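Local atomic coordinates of reticulocyte binding protein (Streptococcus agalactiae COH1, PDB entry 3FAW), a protein that probably hydrolyses alpha-1,6-glucosidic linkages in pullulan and related glucans, as a cell-wall-anchored streptococcal pullulanase. Residues I51-T56 with L94-D99; F411-G416 with G493-P498; V515-I520 with V566-A571. One frame throughout, in Å; residues are numbered along the deposited sequence.

Contact 1 (I51-T56 with L94-D99); sequences IQASFT and LIIKGD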
ATOM      1  N   ILE A  51      26.495  25.622 -16.489  1.00 21.42           N
ATOM      2  CA  ILE A  51      27.076  24.728 -15.485  1.00 22.84           C
ATOM      3  C   ILE A  51      27.171  25.431 -14.128  1.00 21.98           C
ATOM      4  O   ILE A  51      27.731  26.520 -14.030  1.00 22.14           O
ATOM      5  CB  ILE A  51      28.486  24.249 -15.902  1.00 23.36           C
ATOM      6  CG1 ILE A  51      28.390  23.291 -17.094  1.00 24.49           C
ATOM      7  CG2 ILE A  51      29.204  23.569 -14.727  1.00 24.03           C
ATOM      8  CD1 ILE A  51      29.730  22.763 -17.569  1.00 24.21           C
ATOM      9  N   GLN A  52      26.622  24.808 -13.086  1.00 22.65           N
ATOM     10  CA  GLN A  52      26.739  25.347 -11.727  1.00 23.47           C
ATOM     11  C   GLN A  52      27.872  24.655 -10.970  1.00 21.60           C
ATOM     12  O   GLN A  52      27.906  23.428 -10.877  1.00 20.87           O
ATOM     13  CB  GLN A  52      25.413  25.253 -10.954  1.00 23.89           C
ATOM     14  CG  GLN A  52      24.806  23.866 -10.811  1.00 26.38           C
ATOM     15  CD  GLN A  52      23.659  23.836  -9.814  1.00 28.68           C
ATOM     16  OE1 GLN A  52      22.930  24.819  -9.651  1.00 31.88           O
ATOM     17  NE2 GLN A  52      23.494  22.702  -9.140  1.00 32.91           N
ATOM     18  N   ALA A  53      28.804  25.458 -10.454  1.00 20.16           N
ATOM     19  CA  ALA A  53      29.964  24.964  -9.713  1.00 19.39           C
ATOM     20  C   ALA A  53      29.852  25.380  -8.255  1.00 18.73           C
ATOM     21  O   ALA A  53      29.710  26.570  -7.955  1.00 17.92           O
ATOM     22  CB  ALA A  53      31.252  25.519 -10.311  1.00 18.76           C
ATOM     23  N   SER A  54      29.923  24.406  -7.352  1.00 17.30           N
ATOM     24  CA  SER A  54      29.816  24.678  -5.922  1.00 17.81           C
ATOM     25  C   SER A  54      31.196  24.924  -5.310  1.00 16.49           C
ATOM     26  O   SER A  54      32.154  24.201  -5.598  1.00 16.41           O
ATOM     27  CB  SER A  54      29.120  23.525  -5.207  1.00 17.84           C
ATOM     28  OG  SER A  54      28.870  23.860  -3.857  1.00 25.63           O
ATOM     29  N   PHE A  55      31.283  25.948  -4.468  1.00 16.05           N
ATOM     30  CA  PHE A  55      32.528  26.312  -3.795  1.00 16.52           C
ATOM     31  C   PHE A  55      32.361  26.228  -2.280  1.00 16.61           C
ATOM     32  O   PHE A  55      31.240  26.205  -1.770  1.00 16.12           O
ATOM     33  CB  PHE A  55      32.948  27.735  -4.191  1.00 17.06           C
ATOM     34  CG  PHE A  55      33.539  27.836  -5.572  1.00 16.25           C
ATOM     35  CD1 PHE A  55      34.901  28.054  -5.745  1.00 18.46           C
ATOM     36  CD2 PHE A  55      32.735  27.707  -6.701  1.00 17.25           C
ATOM     37  CE1 PHE A  55      35.452  28.146  -7.023  1.00 19.77           C
ATOM     38  CE2 PHE A  55      33.278  27.795  -7.978  1.00 15.70           C
ATOM     39  CZ  PHE A  55      34.637  28.015  -8.140  1.00 16.65           C
ATOM     40  N   THR A  56      33.485  26.170  -1.570  1.00 17.19           N
ATOM     41  CA  THR A  56      33.486  26.300  -0.111  1.00 16.96           C
ATOM     42  C   THR A  56      32.878  27.652   0.277  1.00 17.69           C
ATOM     43  O   THR A  56      32.027  27.729   1.165  1.00 17.59           O
ATOM     44  CB  THR A  56      34.917  26.208   0.467  1.00 16.87           C
ATOM     45  OG1 THR A  56      35.780  27.109  -0.240  1.00 15.91           O
ATOM     46  CG2 THR A  56      35.460  24.785   0.350  1.00 15.53           C
ATOM     47  N   LEU A  94      28.803  29.183  -8.293  1.00 22.03           N
ATOM     48  CA  LEU A  94      29.141  30.001  -9.445  1.00 22.25           C
ATOM     49  C   LEU A  94      28.447  29.416 -10.670  1.00 21.15           C
ATOM     50  O   LEU A  94      28.666  28.254 -11.015  1.00 21.63           O
ATOM     51  CB  LEU A  94      30.656  29.993  -9.636  1.00 22.53           C
ATOM     52  CG  LEU A  94      31.255  30.835 -10.762  1.00 24.08           C
ATOM     53  CD1 LEU A  94      31.089  32.317 -10.463  1.00 26.38           C
ATOM     54  CD2 LEU A  94      32.719  30.476 -10.944  1.00 22.40           C
ATOM     55  N   ILE A  95      27.604  30.213 -11.322  1.00 20.55           N
ATOM     56  CA  ILE A  95      26.925  29.777 -12.544  1.00 19.11           C
ATOM     57  C   ILE A  95      27.787  30.171 -13.750  1.00 18.29           C
ATOM     58  O   ILE A  95      28.072  31.350 -13.956  1.00 19.21           O
ATOM     59  CB  ILE A  95      25.501  30.365 -12.667  1.00 19.16           C
ATOM     60  CG1 ILE A  95      24.680  30.050 -11.411  1.00 19.85           C
ATOM     61  CG2 ILE A  95      24.795  29.809 -13.896  1.00 16.17           C
ATOM     62  CD1 ILE A  95      24.821  31.085 -10.311  1.00 20.32           C
ATOM     63  N   ILE A  96      28.202  29.170 -14.525  1.00 16.99           N
ATOM     64  CA  ILE A  96      29.140  29.344 -15.631  1.00 14.95           C
ATOM     65  C   ILE A  96      28.400  29.170 -16.956  1.00 16.00           C
ATOM     66  O   ILE A  96      27.752  28.143 -17.172  1.00 16.01           O
ATOM     67  CB  ILE A  96      30.287  28.298 -15.560  1.00 15.29           C
ATOM     68  CG1 ILE A  96      30.928  28.280 -14.164  1.00 14.19           C
ATOM     69  CG2 ILE A  96      31.338  28.585 -16.622  1.00 13.08           C
ATOM     70  CD1 ILE A  96      31.783  27.052 -13.890  1.00 12.57           C
ATOM     71  N   LYS A  97      28.509  30.171 -17.835  1.00 14.90           N
ATOM     72  CA  LYS A  97      27.829  30.175 -19.134  1.00 14.75           C
ATOM     73  C   LYS A  97      28.801  29.958 -20.292  1.00 15.45           C
ATOM     74  O   LYS A  97      29.943  30.432 -20.263  1.00 14.73           O
ATOM     75  CB  LYS A  97      27.090  31.500 -19.357  1.00 15.43           C
ATOM     76  CG  LYS A  97      26.005  31.801 -18.334  0.50 13.58           C
ATOM     77  CD  LYS A  97      25.354  33.145 -18.621  0.50 13.18           C
ATOM     78  CE  LYS A  97      24.540  33.644 -17.439  0.50  9.31           C
ATOM     79  NZ  LYS A  97      23.314  32.820 -17.209  0.60  3.91           N
ATOM     80  N   GLY A  98      28.318  29.264 -21.321  1.00 14.92           N
ATOM     81  CA  GLY A  98      29.105  28.950 -22.512  1.00 15.43           C
ATOM     82  C   GLY A  98      28.386  27.910 -23.356  1.00 16.06           C
ATOM     83  O   GLY A  98      27.248  27.565 -23.066  1.00 16.95           O
ATOM     84  N   ASP A  99      29.041  27.416 -24.401  1.00 15.78           N
ATOM     85  CA  ASP A  99      28.459  26.382 -25.260  1.00 16.31           C
ATOM     86  C   ASP A  99      28.976  25.017 -24.811  1.00 15.37           C
ATOM     87  O   ASP A  99      30.096  24.623 -25.144  1.00 14.43           O
ATOM     88  CB  ASP A  99      28.803  26.649 -26.735  1.00 16.26           C
ATOM     89  CG  ASP A  99      28.056  25.727 -27.699  1.00 17.50           C
ATOM     90  OD1 ASP A  99      27.602  24.634 -27.295  1.00 13.60           O
ATOM     91  OD2 ASP A  99      27.921  26.109 -28.879  1.00 20.38           O
TER

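Contact 2 (F411-G416 with G493-P498); sequences FMNEDG and GDQGKP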
ATOM      1  N   PHE A 411      15.172   9.973  -5.395  1.00 10.37           N
ATOM      2  CA  PHE A 411      15.257  11.316  -4.827  1.00 11.88           C
ATOM      3  C   PHE A 411      16.679  11.481  -4.294  1.00 12.92           C
ATOM      4  O   PHE A 411      17.255  10.534  -3.757  1.00 13.59           O
ATOM      5  CB  PHE A 411      14.254  11.529  -3.694  1.00 10.81           C
ATOM      6  CG  PHE A 411      12.835  11.758  -4.147  1.00  9.76           C
ATOM      7  CD1 PHE A 411      12.534  12.705  -5.119  1.00  6.97           C
ATOM      8  CD2 PHE A 411      11.787  11.047  -3.564  1.00  9.62           C
ATOM      9  CE1 PHE A 411      11.222  12.924  -5.521  1.00  7.85           C
ATOM     10  CE2 PHE A 411      10.467  11.262  -3.962  1.00  9.75           C
ATOM     11  CZ  PHE A 411      10.186  12.205  -4.940  1.00  9.41           C
ATOM     12  N   MET A 412      17.241  12.674  -4.460  1.00 12.49           N
ATOM     13  CA  MET A 412      18.663  12.889  -4.221  1.00 12.77           C
ATOM     14  C   MET A 412      18.961  14.039  -3.269  1.00 12.67           C
ATOM     15  O   MET A 412      18.185  14.991  -3.149  1.00 11.95           O
ATOM     16  CB  MET A 412      19.371  13.154  -5.550  1.00 13.19           C
ATOM     17  CG  MET A 412      19.751  11.901  -6.326  1.00 12.62           C
ATOM     18  SD  MET A 412      20.458  12.312  -7.936  1.00 16.45           S
ATOM     19  CE  MET A 412      19.005  12.950  -8.771  1.00 13.82           C
ATOM     20  N   ASN A 413      20.101  13.921  -2.590  1.00 12.85           N
ATOM     21  CA  ASN A 413      20.710  15.037  -1.883  1.00 14.30           C
ATOM     22  C   ASN A 413      21.407  15.910  -2.924  1.00 14.40           C
ATOM     23  O   ASN A 413      21.660  15.460  -4.044  1.00 12.73           O
ATOM     24  CB  ASN A 413      21.730  14.544  -0.849  1.00 14.36           C
ATOM     25  CG  ASN A 413      21.104  13.694   0.241  1.00 13.63           C
ATOM     26  OD1 ASN A 413      20.254  14.159   0.988  1.00 12.85           O
ATOM     27  ND2 ASN A 413      21.544  12.445   0.348  1.00 12.73           N
ATOM     28  N   GLU A 414      21.717  17.151  -2.554  1.00 16.63           N
ATOM     29  CA  GLU A 414      22.364  18.103  -3.471  1.00 18.45           C
ATOM     30  C   GLU A 414      23.736  17.645  -3.972  1.00 18.29           C
ATOM     31  O   GLU A 414      24.187  18.104  -5.023  1.00 19.78           O
ATOM     32  CB  GLU A 414      22.482  19.489  -2.823  1.00 18.43           C
ATOM     33  CG  GLU A 414      21.146  20.211  -2.701  1.00 22.06           C
ATOM     34  CD  GLU A 414      21.238  21.549  -1.976  1.00 24.22           C
ATOM     35  OE1 GLU A 414      20.206  22.257  -1.923  1.00 28.11           O
ATOM     36  OE2 GLU A 414      22.328  21.893  -1.461  1.00 31.36           O
ATOM     37  N   ASP A 415      24.394  16.752  -3.235  1.00 18.54           N
ATOM     38  CA  ASP A 415      25.669  16.173  -3.690  1.00 18.50           C
ATOM     39  C   ASP A 415      25.497  15.027  -4.696  1.00 17.77           C
ATOM     40  O   ASP A 415      26.485  14.494  -5.204  1.00 17.90           O
ATOM     41  CB  ASP A 415      26.548  15.745  -2.499  1.00 19.28           C
ATOM     42  CG  ASP A 415      25.984  14.558  -1.719  1.00 19.08           C
ATOM     43  OD1 ASP A 415      24.877  14.066  -2.028  1.00 14.23           O
ATOM     44  OD2 ASP A 415      26.675  14.117  -0.779  1.00 20.17           O
ATOM     45  N   GLY A 416      24.251  14.647  -4.980  1.00 18.18           N
ATOM     46  CA  GLY A 416      23.960  13.594  -5.953  1.00 16.76           C
ATOM     47  C   GLY A 416      23.690  12.223  -5.346  1.00 16.91           C
ATOM     48  O   GLY A 416      23.139  11.346  -6.022  1.00 16.87           O
ATOM     49  N   GLY A 493      11.419  13.982  -0.856  1.00 12.69           N
ATOM     50  CA  GLY A 493      11.713  14.506  -2.189  1.00 11.38           C
ATOM     51  C   GLY A 493      13.189  14.775  -2.419  1.00 12.27           C
ATOM     52  O   GLY A 493      14.043  14.222  -1.725  1.00 10.39           O
ATOM     53  N   ASP A 494      13.481  15.619  -3.408  1.00 12.78           N
ATOM     54  CA  ASP A 494      14.849  16.056  -3.699  1.00 12.78           C
ATOM     55  C   ASP A 494      15.224  17.196  -2.751  1.00 13.84           C
ATOM     56  O   ASP A 494      14.422  18.101  -2.526  1.00 13.28           O
ATOM     57  CB  ASP A 494      14.966  16.548  -5.148  1.00 11.75           C
ATOM     58  CG  ASP A 494      14.930  15.419  -6.170  1.00 11.93           C
ATOM     59  OD1 ASP A 494      15.653  14.420  -5.998  1.00 10.66           O
ATOM     60  OD2 ASP A 494      14.198  15.548  -7.173  1.00  9.10           O
ATOM     61  N   GLN A 495      16.438  17.160  -2.202  1.00 15.66           N
ATOM     62  CA  GLN A 495      16.858  18.188  -1.244  1.00 16.97           C
ATOM     63  C   GLN A 495      16.750  19.590  -1.852  1.00 17.80           C
ATOM     64  O   GLN A 495      17.298  19.857  -2.924  1.00 18.58           O
ATOM     65  CB  GLN A 495      18.291  17.946  -0.749  1.00 17.56           C
ATOM     66  CG  GLN A 495      18.690  18.882   0.401  1.00 18.27           C
ATOM     67  CD  GLN A 495      20.147  18.772   0.820  1.00 20.29           C
ATOM     68  OE1 GLN A 495      20.836  17.746   0.341  1.00 23.22           O
ATOM     69  NE2 GLN A 495      20.641  19.610   1.579  1.00 21.56           N
ATOM     70  N   GLY A 496      16.029  20.472  -1.165  1.00 18.68           N
ATOM     71  CA  GLY A 496      15.875  21.860  -1.599  1.00 19.34           C
ATOM     72  C   GLY A 496      14.967  22.071  -2.799  1.00 20.47           C
ATOM     73  O   GLY A 496      14.965  23.151  -3.389  1.00 21.52           O
ATOM     74  N   LYS A 497      14.186  21.055  -3.155  1.00 21.06           N
ATOM     75  CA  LYS A 497      13.268  21.140  -4.290  1.00 22.45           C
ATOM     76  C   LYS A 497      11.851  20.759  -3.852  1.00 21.82           C
ATOM     77  O   LYS A 497      11.396  19.645  -4.113  1.00 21.09           O
ATOM     78  CB  LYS A 497      13.762  20.242  -5.428  1.00 23.57           C
ATOM     79  CG  LYS A 497      15.059  20.746  -6.062  1.00 24.67           C
ATOM     80  CD  LYS A 497      15.583  19.818  -7.152  1.00 25.93           C
ATOM     81  CE  LYS A 497      16.755  20.465  -7.893  1.00 27.81           C
ATOM     82  NZ  LYS A 497      17.522  19.497  -8.726  1.00 30.13           N
ATOM     83  N   PRO A 498      11.146  21.692  -3.179  1.00 21.69           N
ATOM     84  CA  PRO A 498       9.820  21.389  -2.631  1.00 21.04           C
ATOM     85  C   PRO A 498       8.796  21.085  -3.715  1.00 19.14           C
ATOM     86  O   PRO A 498       8.824  21.696  -4.781  1.00 20.16           O
ATOM     87  CB  PRO A 498       9.434  22.674  -1.883  1.00 21.22           C
ATOM     88  CG  PRO A 498      10.681  23.457  -1.748  1.00 22.26           C
ATOM     89  CD  PRO A 498      11.540  23.084  -2.905  1.00 21.61           C
TER
HETATM   90  O   HOH W   1      18.809  17.889  -4.961  1.00 17.25           O
HETATM   91  O   HOH W   2      23.890  17.000  -0.252  1.00 16.93           O

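Contact 3 (V515-I520 with V566-A571); sequences VFSDDI and VVQYIA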
ATOM      1  N   VAL A 515      -7.719   8.773   1.160  1.00 12.12           N
ATOM      2  CA  VAL A 515      -6.686   8.455   2.151  1.00 10.74           C
ATOM      3  C   VAL A 515      -7.274   7.903   3.448  1.00 11.71           C
ATOM      4  O   VAL A 515      -8.396   8.244   3.837  1.00 10.36           O
ATOM      5  CB  VAL A 515      -5.808   9.682   2.494  1.00 11.36           C
ATOM      6  CG1 VAL A 515      -5.075  10.185   1.247  1.00  7.47           C
ATOM      7  CG2 VAL A 515      -6.646  10.782   3.137  1.00  7.42           C
ATOM      8  N   PHE A 516      -6.492   7.058   4.116  1.00 12.20           N
ATOM      9  CA  PHE A 516      -6.884   6.487   5.403  1.00 12.71           C
ATOM     10  C   PHE A 516      -7.092   7.570   6.453  1.00 11.92           C
ATOM     11  O   PHE A 516      -6.292   8.496   6.561  1.00 13.38           O
ATOM     12  CB  PHE A 516      -5.842   5.472   5.887  1.00 12.27           C
ATOM     13  CG  PHE A 516      -5.916   4.160   5.169  1.00 12.90           C
ATOM     14  CD1 PHE A 516      -6.777   3.165   5.610  1.00 11.45           C
ATOM     15  CD2 PHE A 516      -5.152   3.929   4.031  1.00 14.34           C
ATOM     16  CE1 PHE A 516      -6.861   1.952   4.944  1.00 11.26           C
ATOM     17  CE2 PHE A 516      -5.234   2.722   3.354  1.00 12.45           C
ATOM     18  CZ  PHE A 516      -6.090   1.732   3.811  1.00 15.02           C
ATOM     19  N   SER A 517      -8.177   7.442   7.210  1.00 12.26           N
ATOM     20  CA  SER A 517      -8.488   8.374   8.283  1.00 12.92           C
ATOM     21  C   SER A 517      -7.963   7.872   9.628  1.00 13.01           C
ATOM     22  O   SER A 517      -8.633   7.113  10.331  1.00 12.16           O
ATOM     23  CB  SER A 517      -9.994   8.622   8.363  1.00 13.30           C
ATOM     24  OG  SER A 517     -10.296   9.570   9.372  1.00 14.03           O
ATOM     25  N   ASP A 518      -6.759   8.312   9.984  1.00 12.52           N
ATOM     26  CA  ASP A 518      -6.189   7.992  11.296  1.00 12.55           C
ATOM     27  C   ASP A 518      -6.964   8.640  12.456  1.00 12.81           C
ATOM     28  O   ASP A 518      -6.918   8.148  13.584  1.00 14.09           O
ATOM     29  CB  ASP A 518      -4.686   8.333  11.368  1.00 13.35           C
ATOM     30  CG  ASP A 518      -4.358   9.754  10.921  1.00 13.53           C
ATOM     31  OD1 ASP A 518      -5.137  10.372  10.167  1.00 18.39           O
ATOM     32  OD2 ASP A 518      -3.280  10.248  11.309  1.00 18.09           O
ATOM     33  N   ASP A 519      -7.689   9.721  12.166  1.00 12.12           N
ATOM     34  CA  ASP A 519      -8.489  10.426  13.170  1.00 11.72           C
ATOM     35  C   ASP A 519      -9.645   9.577  13.711  1.00 11.24           C
ATOM     36  O   ASP A 519      -9.850   9.509  14.923  1.00 10.63           O
ATOM     37  CB  ASP A 519      -9.038  11.734  12.592  1.00 11.69           C
ATOM     38  CG  ASP A 519      -9.410  12.743  13.664  1.00 13.27           C
ATOM     39  OD1 ASP A 519      -8.661  12.865  14.651  1.00 16.55           O
ATOM     40  OD2 ASP A 519     -10.437  13.436  13.504  1.00 14.34           O
ATOM     41  N   ILE A 520     -10.404   8.940  12.822  1.00 11.71           N
ATOM     42  CA  ILE A 520     -11.490   8.054  13.258  1.00 11.58           C
ATOM     43  C   ILE A 520     -10.926   6.796  13.934  1.00 12.41           C
ATOM     44  O   ILE A 520     -11.496   6.304  14.908  1.00 12.24           O
ATOM     45  CB  ILE A 520     -12.471   7.680  12.102  1.00 11.26           C
ATOM     46  CG1 ILE A 520     -13.756   7.067  12.683  1.00 11.99           C
ATOM     47  CG2 ILE A 520     -11.821   6.728  11.107  1.00 11.79           C
ATOM     48  CD1 ILE A 520     -14.854   6.803  11.657  1.00 10.02           C
ATOM     49  N   VAL A 566     -12.099  10.114   2.049  1.00 11.83           N
ATOM     50  CA  VAL A 566     -11.848   9.486   3.340  1.00 12.03           C
ATOM     51  C   VAL A 566     -12.043   7.970   3.298  1.00 11.72           C
ATOM     52  O   VAL A 566     -13.105   7.480   2.912  1.00  9.15           O
ATOM     53  CB  VAL A 566     -12.795  10.066   4.412  1.00 12.47           C
ATOM     54  CG1 VAL A 566     -12.502   9.458   5.775  1.00 12.58           C
ATOM     55  CG2 VAL A 566     -12.668  11.579   4.464  1.00 11.44           C
ATOM     56  N   VAL A 567     -11.002   7.241   3.696  1.00 12.15           N
ATOM     57  CA  VAL A 567     -11.099   5.805   3.918  1.00 11.95           C
ATOM     58  C   VAL A 567     -11.259   5.564   5.423  1.00 13.00           C
ATOM     59  O   VAL A 567     -10.326   5.796   6.196  1.00 14.04           O
ATOM     60  CB  VAL A 567      -9.856   5.058   3.394  1.00 12.56           C
ATOM     61  CG1 VAL A 567     -10.054   3.554   3.506  1.00 11.17           C
ATOM     62  CG2 VAL A 567      -9.555   5.455   1.947  1.00 10.24           C
ATOM     63  N   GLN A 568     -12.446   5.112   5.828  1.00 12.48           N
ATOM     64  CA  GLN A 568     -12.771   4.896   7.245  1.00 12.23           C
ATOM     65  C   GLN A 568     -12.287   3.523   7.703  1.00 12.20           C
ATOM     66  O   GLN A 568     -12.658   2.499   7.121  1.00  9.83           O
ATOM     67  CB  GLN A 568     -14.284   4.982   7.478  1.00 13.16           C
ATOM     68  CG  GLN A 568     -14.965   6.256   6.964  1.00 11.84           C
ATOM     69  CD  GLN A 568     -14.774   7.461   7.877  1.00 12.17           C
ATOM     70  OE1 GLN A 568     -13.774   7.573   8.582  1.00 11.51           O
ATOM     71  NE2 GLN A 568     -15.735   8.376   7.852  1.00 11.09           N
ATOM     72  N   TYR A 569     -11.464   3.502   8.750  1.00 11.80           N
ATOM     73  CA  TYR A 569     -10.956   2.246   9.291  1.00 10.90           C
ATOM     74  C   TYR A 569     -10.596   2.342  10.768  1.00 10.79           C
ATOM     75  O   TYR A 569     -10.357   3.436  11.301  1.00 11.06           O
ATOM     76  CB  TYR A 569      -9.748   1.757   8.484  1.00 10.63           C
ATOM     77  CG  TYR A 569      -8.393   2.342   8.856  1.00 10.99           C
ATOM     78  CD1 TYR A 569      -8.205   3.716   9.004  1.00 11.12           C
ATOM     79  CD2 TYR A 569      -7.287   1.514   9.007  1.00 10.00           C
ATOM     80  CE1 TYR A 569      -6.947   4.243   9.319  1.00  8.77           C
ATOM     81  CE2 TYR A 569      -6.037   2.025   9.315  1.00 10.95           C
ATOM     82  CZ  TYR A 569      -5.868   3.388   9.467  1.00 12.22           C
ATOM     83  OH  TYR A 569      -4.617   3.883   9.773  1.00  9.66           O
ATOM     84  N   ILE A 570     -10.571   1.184  11.417  1.00  8.53           N
ATOM     85  CA  ILE A 570     -10.079   1.069  12.794  1.00  8.40           C
ATOM     86  C   ILE A 570      -9.000  -0.014  12.959  1.00  9.54           C
ATOM     87  O   ILE A 570      -8.388  -0.120  14.021  1.00 10.43           O
ATOM     88  CB  ILE A 570     -11.232   0.854  13.803  1.00  7.19           C
ATOM     89  CG1 ILE A 570     -12.135  -0.317  13.384  1.00  9.50           C
ATOM     90  CG2 ILE A 570     -12.034   2.142  13.955  1.00  3.62           C
ATOM     91  CD1 ILE A 570     -13.233  -0.643  14.383  1.00  6.87           C
ATOM     92  N   ALA A 571      -8.751  -0.798  11.911  1.00 10.21           N
ATOM     93  CA  ALA A 571      -7.667  -1.787  11.931  1.00 10.32           C
ATOM     94  C   ALA A 571      -7.157  -2.097  10.527  1.00 11.13           C
ATOM     95  O   ALA A 571      -7.825  -1.821   9.529  1.00 10.62           O
ATOM     96  CB  ALA A 571      -8.123  -3.054  12.608  1.00  8.95           C
TER
HETATM   97  O   HOH W   3     -12.911  10.014   9.193  1.00 11.93           O

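Contact 1 (I51-T56 with L94-D99)
Ile51 with Ile96 and Ala53 with Leu94 form two antiparallel hydrogen-bonded pairs, and the non-hydrogen-bonded pair Gln52 and Ile95 lies between them, their CA atoms 4.5 Å apart. The short strand axes stand at 149°, antiparallel with a clear twist. Four backbone bonds fix the register; Ile96 N lies 2.7 Å from Ile51 O. Ala53 N lies 2.9 Å from Leu94 O. Ile51, Ala53, Leu94 and Ile96 share one buried face of the sheet. There Ile96 reaches diagonally: with CD1 anti to CA (chi2 164°), the methyl comes within 3.9 Å of Ala53 CB. One corner of the Phe55 ring meets Leu94 obliquely, CE2 lying 3.8 Å from Leu94 CB and 4.0 Å from Leu94 CD2. On the other face, Gln52 turns its amide away from Ile95, and NE2 is hydrogen-bonded to Gln44 OE1. Strand 50-55 lies between strands 40-47 and 93-98 in an antiparallel arrangement at the N-terminal end of the modelled chain, with strand 79-88 on the far side of 93-98. Leu70, Ile82, Ile85 and Leu87 continue the apolar packing beneath Leu94 and Ile96, while Tyr111 of strand 108-111 makes an edge-to-face pair with Phe55.

Contact 2 (F411-G416 with G493-P498)
Phe411 lays one ring face on the backbone of Gly493, whose CA sits 3.5 Å from the ring centroid and only 9° off the normal, a CH-pi contact over the centre of the ring. Beside it, Met412 is held by both its backbone polar groups. Its N-H donates to Asp494 OD1 at 2.8 Å, approaching nearly along the carboxylate C-O axis, and its O accepts from Gln495 N at 2.9 Å in an almost straight bond. The Gln495 side chain then reaches across: with CG anti to the backbone N (chi1 -172°) and an extended chain beyond it, OE1 takes the N-H of Glu414 at 3.1 Å, the donor standing well above the amide plane. That amide also stacks on the Glu414 carboxylate, with planes 7° apart and Glu414 CD 4.1 Å from Gln495 CD. Water 2 bridges Gln495 OE1 and Asp415 N. Two turns shape these loops: type I from Asn413 to Gly416 and type II from Asp494 to Lys497, with Gly496 at positive phi. In the TIM barrel, the first follows the third strand, where alpha-amylase relatives insert domain B, and the second joins the fifth strand to the sixth. Further out, His431 binds Asp494 OD2, the second oxygen of the carboxylate that grips Met412. Arg419 ties the two loops together through Asn413 OD1 and Gly493 O, while Ser417 OG holds Asn413 ND2. Trp122 of helix 122-129 packs on Met412 and Asp494, and the neighbouring Glu123 forms a salt bridge with Lys497.

Contact 3 (V515-I520 with V566-A571)
Val567 joins the two strands through both of its backbone polar groups: its N-H donates to Val515 O at 2.8 Å, from above the carbonyl plane, and its O accepts from Ser517 N at 2.9 Å. Bonds to residues on either side of Phe516 are the signature of parallel pairing, here between the sixth and seventh strands of the eight-stranded TIM barrel. Among the aromatic contacts, Phe516 points an edge at the face of Tyr569, with centroids 4.8 Å apart and planes at 64°. Phe516 CD1 lies over the centre of the tyrosine ring, whose CG is placed between the backbone N and carbonyl carbon (chi1 84°). One face of Phe516 receives Val567 CG1, 4.2 Å from its centroid, and Phe616 of the next strand adds another edge-to-face pair. Polar groups meet through water 3, which donates to Ser517 OG and to Gln568 OE1, each at 2.7 Å. Ser517 occupies the N-cap position of helix 518-525. Van der Waals contact is close at Gln568 OE1, where Ile520 CG2 and CD1 each lie 3.3 Å from it. Asn550 O and Gln612 O accept from Gln568 NE2. The backbone of Asp565, a calcium ligand, is hydrogen-bonded to that of Val515.

Contacts 1 and 3 are buried strand pairings, whereas contact 2 joins two irregular loops and is only partly buried. Pairing is antiparallel in the N-terminal sheet, the centre of contact 1 lying about 42 Å from the chain's, and parallel in the TIM barrel, contact 3 being centred about 14 Å from it. Aliphatic packing dominates contact 1, and aromatic stacking and a bridging water mark contact 3. In contact 2, side-chain oxygens do much of the bonding that strand backbones do in the others. Loop 493-498 of contact 2 leads towards strand 513-516 of contact 3, yet the contact centres are 31 Å apart. Contact 2 lies nearer contact 1, centres 18 Å apart, without touching.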